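Local coordinates for protein phosphatase 2C (Toxoplasma gondii, PDB 3D8K) that probably removes phosphate from phosphoserine and phosphothreonine residues of proteins, as a manganese-dependent serine/threonine phosphatase of the PP2C family, at residues 20-26 with 38-44; 33-39 with 50-56. All coordinates share one frame; numbering follows the deposited sequence.

Contact 1. Residues 20-26 with 38-44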
loop_
_atom_site.group_PDB
_atom_site.type_symbol
_atom_site.label_atom_id
_atom_site.label_comp_id
_atom_site.label_asym_id
_atom_site.label_seq_id
_atom_site.Cartn_x
_atom_site.Cartn_y
_atom_site.Cartn_z
ATOM N N SER C 20 -7.888 -2.787 5.721
ATOM C CA SER C 20 -7.776 -3.073 7.153
ATOM C C SER C 20 -8.976 -3.605 7.923
ATOM O O SER C 20 -8.832 -3.991 9.079
ATOM C CB SER C 20 -7.276 -1.829 7.889
ATOM O OG SER C 20 -7.311 -2.028 9.292
ATOM N N ARG C 21 -10.155 -3.629 7.319
ATOM C CA ARG C 21 -11.311 -4.084 8.064
ATOM C C ARG C 21 -12.300 -4.940 7.313
ATOM O O ARG C 21 -12.308 -4.986 6.088
ATOM C CB ARG C 21 -12.041 -2.883 8.622
ATOM C CG ARG C 21 -11.327 -1.584 8.392
ATOM C CD ARG C 21 -12.360 -0.542 8.086
ATOM N NE ARG C 21 -13.087 -0.910 6.883
ATOM C CZ ARG C 21 -12.512 -1.013 5.692
ATOM N NH1 ARG C 21 -11.210 -0.759 5.574
ATOM N NH2 ARG C 21 -13.227 -1.392 4.636
ATOM N N ASN C 22 -13.156 -5.598 8.083
ATOM C CA ASN C 22 -14.179 -6.478 7.552
ATOM C C ASN C 22 -15.089 -6.889 8.699
ATOM O O ASN C 22 -14.830 -6.575 9.853
ATOM C CB ASN C 22 -13.539 -7.728 6.946
ATOM C CG ASN C 22 -12.560 -8.398 7.893
ATOM O OD1 ASN C 22 -11.365 -8.084 7.893
ATOM N ND2 ASN C 22 -13.063 -9.313 8.720
ATOM N N ARG C 23 -16.164 -7.583 8.363
ATOM C CA ARG C 23 -17.120 -8.089 9.329
ATOM C C ARG C 23 -17.928 -9.086 8.541
ATOM O O ARG C 23 -18.546 -8.730 7.554
ATOM C CB ARG C 23 -18.025 -6.976 9.877
ATOM C CG ARG C 23 -18.204 -5.773 8.968
ATOM C CD ARG C 23 -17.163 -4.718 9.305
ATOM N NE ARG C 23 -17.230 -3.515 8.479
ATOM C CZ ARG C 23 -17.049 -3.486 7.160
ATOM N NH1 ARG C 23 -16.794 -4.603 6.483
ATOM N NH2 ARG C 23 -17.098 -2.327 6.515
ATOM N N ARG C 24 -17.920 -10.344 8.950
ATOM C CA ARG C 24 -18.679 -11.331 8.213
ATOM C C ARG C 24 -19.751 -12.006 9.031
ATOM O O ARG C 24 -19.485 -12.941 9.772
ATOM C CB ARG C 24 -17.740 -12.376 7.634
ATOM C CG ARG C 24 -16.827 -11.795 6.589
ATOM C CD ARG C 24 -15.397 -12.172 6.848
ATOM N NE ARG C 24 -14.519 -11.407 5.983
ATOM C CZ ARG C 24 -14.689 -11.313 4.675
ATOM N NH1 ARG C 24 -15.704 -11.941 4.098
ATOM N NH2 ARG C 24 -13.851 -10.591 3.945
ATOM N N PRO C 25 -20.983 -11.497 8.949
ATOM C CA PRO C 25 -22.076 -12.103 9.702
ATOM C C PRO C 25 -22.591 -13.350 8.995
ATOM O O PRO C 25 -22.515 -13.455 7.778
ATOM C CB PRO C 25 -23.134 -10.990 9.728
ATOM C CG PRO C 25 -22.327 -9.749 9.708
ATOM C CD PRO C 25 -21.297 -10.087 8.649
ATOM N N THR C 26 -23.080 -14.307 9.772
ATOM C CA THR C 26 -23.681 -15.512 9.223
ATOM C C THR C 26 -25.073 -15.395 9.813
ATOM O O THR C 26 -25.223 -14.883 10.912
ATOM C CB THR C 26 -22.985 -16.816 9.728
ATOM O OG1 THR C 26 -23.649 -17.970 9.192
ATOM C CG2 THR C 26 -23.023 -16.894 11.230
ATOM N N VAL C 38 -18.980 -13.840 12.763
ATOM C CA VAL C 38 -17.953 -14.872 12.874
ATOM C C VAL C 38 -16.553 -14.303 13.022
ATOM O O VAL C 38 -15.728 -14.875 13.712
ATOM C CB VAL C 38 -17.944 -15.794 11.653
ATOM C CG1 VAL C 38 -17.253 -17.117 12.010
ATOM C CG2 VAL C 38 -19.366 -16.006 11.158
ATOM N N GLU C 39 -16.298 -13.170 12.380
ATOM C CA GLU C 39 -14.995 -12.535 12.452
ATOM C C GLU C 39 -15.033 -11.119 11.890
ATOM O O GLU C 39 -15.738 -10.845 10.922
ATOM C CB GLU C 39 -13.972 -13.368 11.674
ATOM C CG GLU C 39 -12.712 -12.604 11.284
ATOM C CD GLU C 39 -11.473 -13.101 11.986
ATOM O OE1 GLU C 39 -11.398 -12.942 13.220
ATOM O OE2 GLU C 39 -10.577 -13.645 11.301
ATOM N N GLY C 40 -14.263 -10.232 12.506
ATOM C CA GLY C 40 -14.183 -8.849 12.073
ATOM C C GLY C 40 -12.805 -8.317 12.427
ATOM O O GLY C 40 -12.107 -8.922 13.255
HETATM N N MSE C 41 -12.408 -7.202 11.817
HETATM C CA MSE C 41 -11.105 -6.601 12.077
HETATM C C MSE C 41 -11.199 -5.073 12.183
HETATM O O MSE C 41 -11.405 -4.383 11.186
HETATM C CB MSE C 41 -10.137 -6.982 10.958
HETATM C CG MSE C 41 -8.723 -6.470 11.140
HETATM SE SE MSE C 41 -7.642 -6.919 9.540
HETATM C CE MSE C 41 -6.048 -5.811 9.986
ATOM N N LEU C 42 -11.067 -4.548 13.392
ATOM C CA LEU C 42 -11.130 -3.103 13.600
ATOM C C LEU C 42 -9.935 -2.512 12.881
ATOM O O LEU C 42 -8.831 -3.066 12.971
ATOM C CB LEU C 42 -11.007 -2.771 15.084
ATOM C CG LEU C 42 -11.935 -3.475 16.066
ATOM C CD1 LEU C 42 -11.499 -3.141 17.499
ATOM C CD2 LEU C 42 -13.384 -3.066 15.781
ATOM N N ARG C 43 -10.119 -1.394 12.184
ATOM C CA ARG C 43 -8.982 -0.821 11.486
ATOM C C ARG C 43 -7.947 -0.325 12.470
ATOM O O ARG C 43 -8.267 0.044 13.602
ATOM C CB ARG C 43 -9.408 0.297 10.528
ATOM C CG ARG C 43 -10.003 1.536 11.148
ATOM C CD ARG C 43 -10.568 2.443 10.053
ATOM N NE ARG C 43 -11.878 2.000 9.566
ATOM C CZ ARG C 43 -12.405 2.338 8.386
ATOM N NH1 ARG C 43 -11.736 3.120 7.546
ATOM N NH2 ARG C 43 -13.615 1.910 8.053
ATOM N N GLY C 44 -6.695 -0.347 12.034
ATOM C CA GLY C 44 -5.602 0.093 12.877
ATOM C C GLY C 44 -5.365 -0.869 14.019
ATOM O O GLY C 44 -4.816 -0.481 15.044
#

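Contact 2. Residues 33-39 with 50-56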
loop_
_atom_site.group_PDB
_atom_site.type_symbol
_atom_site.label_atom_id
_atom_site.label_comp_id
_atom_site.label_asym_id
_atom_site.label_seq_id
_atom_site.Cartn_x
_atom_site.Cartn_y
_atom_site.Cartn_z
ATOM N N ASP C 33 -33.840 -15.994 15.032
ATOM C CA ASP C 33 -33.641 -14.652 15.570
ATOM C C ASP C 33 -32.199 -14.198 15.774
ATOM O O ASP C 33 -31.943 -13.002 15.864
ATOM C CB ASP C 33 -34.367 -14.515 16.917
ATOM C CG ASP C 33 -35.876 -14.645 16.799
ATOM O OD1 ASP C 33 -36.541 -14.716 17.860
ATOM O OD2 ASP C 33 -36.392 -14.669 15.658
ATOM N N ASP C 34 -31.258 -15.131 15.850
ATOM C CA ASP C 34 -29.872 -14.748 16.097
ATOM C C ASP C 34 -28.978 -14.535 14.884
ATOM O O ASP C 34 -29.180 -15.115 13.829
ATOM C CB ASP C 34 -29.219 -15.749 17.061
ATOM C CG ASP C 34 -29.391 -17.184 16.619
ATOM O OD1 ASP C 34 -29.212 -18.086 17.469
ATOM O OD2 ASP C 34 -29.700 -17.410 15.424
ATOM N N VAL C 35 -27.983 -13.679 15.065
ATOM C CA VAL C 35 -27.033 -13.347 14.025
ATOM C C VAL C 35 -25.642 -13.432 14.641
ATOM O O VAL C 35 -25.457 -13.142 15.825
ATOM C CB VAL C 35 -27.270 -11.916 13.517
ATOM C CG1 VAL C 35 -26.508 -11.684 12.218
ATOM C CG2 VAL C 35 -28.764 -11.676 13.324
ATOM N N VAL C 36 -24.657 -13.841 13.849
ATOM C CA VAL C 36 -23.308 -13.945 14.383
ATOM C C VAL C 36 -22.247 -13.328 13.510
ATOM O O VAL C 36 -22.239 -13.514 12.296
ATOM C CB VAL C 36 -22.920 -15.415 14.684
ATOM C CG1 VAL C 36 -24.088 -16.320 14.351
ATOM C CG2 VAL C 36 -21.654 -15.803 13.939
ATOM N N VAL C 37 -21.379 -12.561 14.156
ATOM C CA VAL C 37 -20.262 -11.925 13.490
ATOM C C VAL C 37 -19.148 -12.929 13.715
ATOM O O VAL C 37 -18.472 -12.890 14.748
ATOM C CB VAL C 37 -19.864 -10.607 14.169
ATOM C CG1 VAL C 37 -18.774 -9.923 13.358
ATOM C CG2 VAL C 37 -21.070 -9.708 14.312
ATOM N N VAL C 38 -18.980 -13.840 12.763
ATOM C CA VAL C 38 -17.953 -14.872 12.874
ATOM C C VAL C 38 -16.553 -14.303 13.022
ATOM O O VAL C 38 -15.728 -14.875 13.712
ATOM C CB VAL C 38 -17.944 -15.794 11.653
ATOM C CG1 VAL C 38 -17.253 -17.117 12.010
ATOM C CG2 VAL C 38 -19.366 -16.006 11.158
ATOM N N GLU C 39 -16.298 -13.170 12.380
ATOM C CA GLU C 39 -14.995 -12.535 12.452
ATOM C C GLU C 39 -15.033 -11.119 11.890
ATOM O O GLU C 39 -15.738 -10.845 10.922
ATOM C CB GLU C 39 -13.972 -13.368 11.674
ATOM C CG GLU C 39 -12.712 -12.604 11.284
ATOM C CD GLU C 39 -11.473 -13.101 11.986
ATOM O OE1 GLU C 39 -11.398 -12.942 13.220
ATOM O OE2 GLU C 39 -10.577 -13.645 11.301
ATOM N N VAL C 50 -12.306 -9.790 16.153
ATOM C CA VAL C 50 -13.527 -9.746 16.918
ATOM C C VAL C 50 -14.466 -10.855 16.520
ATOM O O VAL C 50 -14.413 -11.359 15.413
ATOM C CB VAL C 50 -14.258 -8.412 16.710
ATOM C CG1 VAL C 50 -15.382 -8.268 17.739
ATOM C CG2 VAL C 50 -13.274 -7.268 16.802
ATOM N N HIS C 51 -15.341 -11.223 17.436
ATOM C CA HIS C 51 -16.326 -12.261 17.180
ATOM C C HIS C 51 -17.514 -11.835 18.006
ATOM O O HIS C 51 -17.364 -11.522 19.182
ATOM C CB HIS C 51 -15.810 -13.618 17.660
ATOM C CG HIS C 51 -14.461 -13.964 17.119
ATOM N ND1 HIS C 51 -14.279 -14.502 15.863
ATOM C CD2 HIS C 51 -13.222 -13.764 17.631
ATOM C CE1 HIS C 51 -12.985 -14.614 15.623
ATOM N NE2 HIS C 51 -12.324 -14.173 16.679
ATOM N N ALA C 52 -18.690 -11.807 17.404
ATOM C CA ALA C 52 -19.857 -11.384 18.151
ATOM C C ALA C 52 -21.058 -12.284 17.952
ATOM O O ALA C 52 -21.146 -13.034 16.986
ATOM C CB ALA C 52 -20.198 -9.952 17.794
HETATM N N MSE C 53 -21.999 -12.192 18.878
HETATM C CA MSE C 53 -23.186 -13.028 18.804
HETATM C C MSE C 53 -24.410 -12.284 19.325
HETATM O O MSE C 53 -24.409 -11.749 20.437
HETATM C CB MSE C 53 -22.945 -14.282 19.615
HETATM C CG MSE C 53 -23.847 -15.384 19.244
HETATM SE SE MSE C 53 -22.977 -17.012 19.800
HETATM C CE MSE C 53 -22.429 -17.637 18.014
ATOM N N PHE C 54 -25.457 -12.248 18.519
ATOM C CA PHE C 54 -26.661 -11.551 18.913
ATOM C C PHE C 54 -27.863 -12.481 18.878
ATOM O O PHE C 54 -28.271 -12.948 17.827
ATOM C CB PHE C 54 -26.850 -10.354 17.987
ATOM C CG PHE C 54 -25.728 -9.366 18.066
ATOM C CD1 PHE C 54 -25.635 -8.496 19.149
ATOM C CD2 PHE C 54 -24.737 -9.330 17.087
ATOM C CE1 PHE C 54 -24.573 -7.604 19.257
ATOM C CE2 PHE C 54 -23.670 -8.449 17.180
ATOM C CZ PHE C 54 -23.585 -7.582 18.263
ATOM N N ASP C 55 -28.414 -12.767 20.044
ATOM C CA ASP C 55 -29.576 -13.637 20.122
ATOM C C ASP C 55 -30.793 -12.793 20.494
ATOM O O ASP C 55 -30.921 -12.333 21.631
ATOM C CB ASP C 55 -29.330 -14.745 21.156
ATOM C CG ASP C 55 -30.481 -15.716 21.246
ATOM O OD1 ASP C 55 -31.048 -16.050 20.180
ATOM O OD2 ASP C 55 -30.815 -16.149 22.370
ATOM N N GLY C 56 -31.684 -12.598 19.527
ATOM C CA GLY C 56 -32.858 -11.771 19.760
ATOM C C GLY C 56 -34.139 -12.437 20.226
ATOM O O GLY C 56 -34.489 -13.525 19.767
#

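Contact 1. Residues 20-26 with 38-44
Arg24 and Glu39 hold the firm end of this antiparallel pairing, a beta hairpin of strands 22-26 and 35-41 in which 22-26 is the outermost strand of its sheet within the chain. Arg24 N donates to Glu39 O over 3.0 Å, nearly along the C=O axis, and Arg24 O takes the bond from Val38 N at 3.2 Å. Beside them Thr26 CG2 packs on Val38 CG2 at 3.8 Å, the two branched side chains crossing at a slant, and Val38 also touches Thr351 and Glu353 of strand 349-356. Two residues along each strand, Met41 N donates to Asn22 O at 3.2 Å, coming from above the carbonyl plane. The Asn22 amide leans over the partner strand: with chi1 at 51°, CG sits between the backbone N and the carbonyl carbon, which brings OD1 within 3.5 Å of Met41 CB and ND2 within 3.6 Å of Gly40 CA. Ala16 of helix 10-18 touches Asn22 as well. On the sheet face of Asn22, the extended selenomethionine chain of Met41 runs past the carbonyl of Ser20.

Toward Ser20 and Gly44 the strands give way to loop and the packing slackens into solvent. Here one hydrogen bond links the segments, from Gly44 N to Ser20 OG at 3.3 Å. Arg21 and Arg43 lie side by side, pointing the same way; how closely they approach is doubtful. Arg21 NH1 is hydrogen-bonded to Thr19 OG1. Two like-charged groups side by side would be expected to repel, so the pairing as a whole probably owes its cohesion to the strand bonds and the Thr26-Val38 packing.

Contact 2. Residues 33-39 with 50-56
His51 ND1 donates to Val38 O at 2.6 Å, and the carbonyl oxygen lies at the ring edge, in the ring plane. A chi1 of -53° puts the imidazole beside the backbone N of its own residue, and from there it swings across to the neighbouring strand. Glu39 runs alongside, OE1 lying 3.3 Å from His51 CE1 with the carboxylate turned 29° from the ring. Further along, Val37 and Ala52 exchange bonds in both directions, Ala52 N meeting a lone pair of Val37 O in the carbonyl plane at 2.9 Å. Val35 and Phe54 do the same, Phe54 N to Val35 O being 2.8 Å. On the face these pairs share, Val37 CG2 touches Ala52 CB at 3.6 Å and meets the edge of the Phe54 ring at CE2, 4.1 Å away. The other face carries Val36 CB against Met53 CE at 4.0 Å, where the selenomethionine chain bends at its last torsion.

This is a beta hairpin inside one sheet of the PP2C beta sandwich, and its two faces meet different neighbours. Helix 61-74 covers the Val35 and Phe54 side through Met64, Ala67 and Leu66. The His51 side looks to the second sheet: NE2 is hydrogen-bonded to Arg321 NH1, which is consistent with the ND1 proton pointing at Val38, and the ring also meets Phe319. Beyond the Val35-Phe54 pair, Asp34 and Asp55 cross with OD1 atoms 3.9 Å apart; Ser317 OG bonds the OD1 of Asp34, while Asn315 ND2 makes a weak bond to the OD1 of Asp55.

Contacts 1 and 2 are consecutive antiparallel pairings at one side of the same six-stranded sheet, their centres about 12 Å apart. Strand 22-26 is outermost within the chain, 35-41 comes second and 48-55 third, so the chain meanders through them in sequence order. Both contacts use strand 35-41 and share Val38 and Glu39, one engaging one edge of that strand and one the other. Their segments alternate along the chain, and backbone bonds tie them further: Thr26 N to Val36 O and Gly40 O to Val50 N. The three strands thus form a continuous meander whose outer pair is partly exposed and whose inner pair helps build the buried interior of the PP2C sandwich.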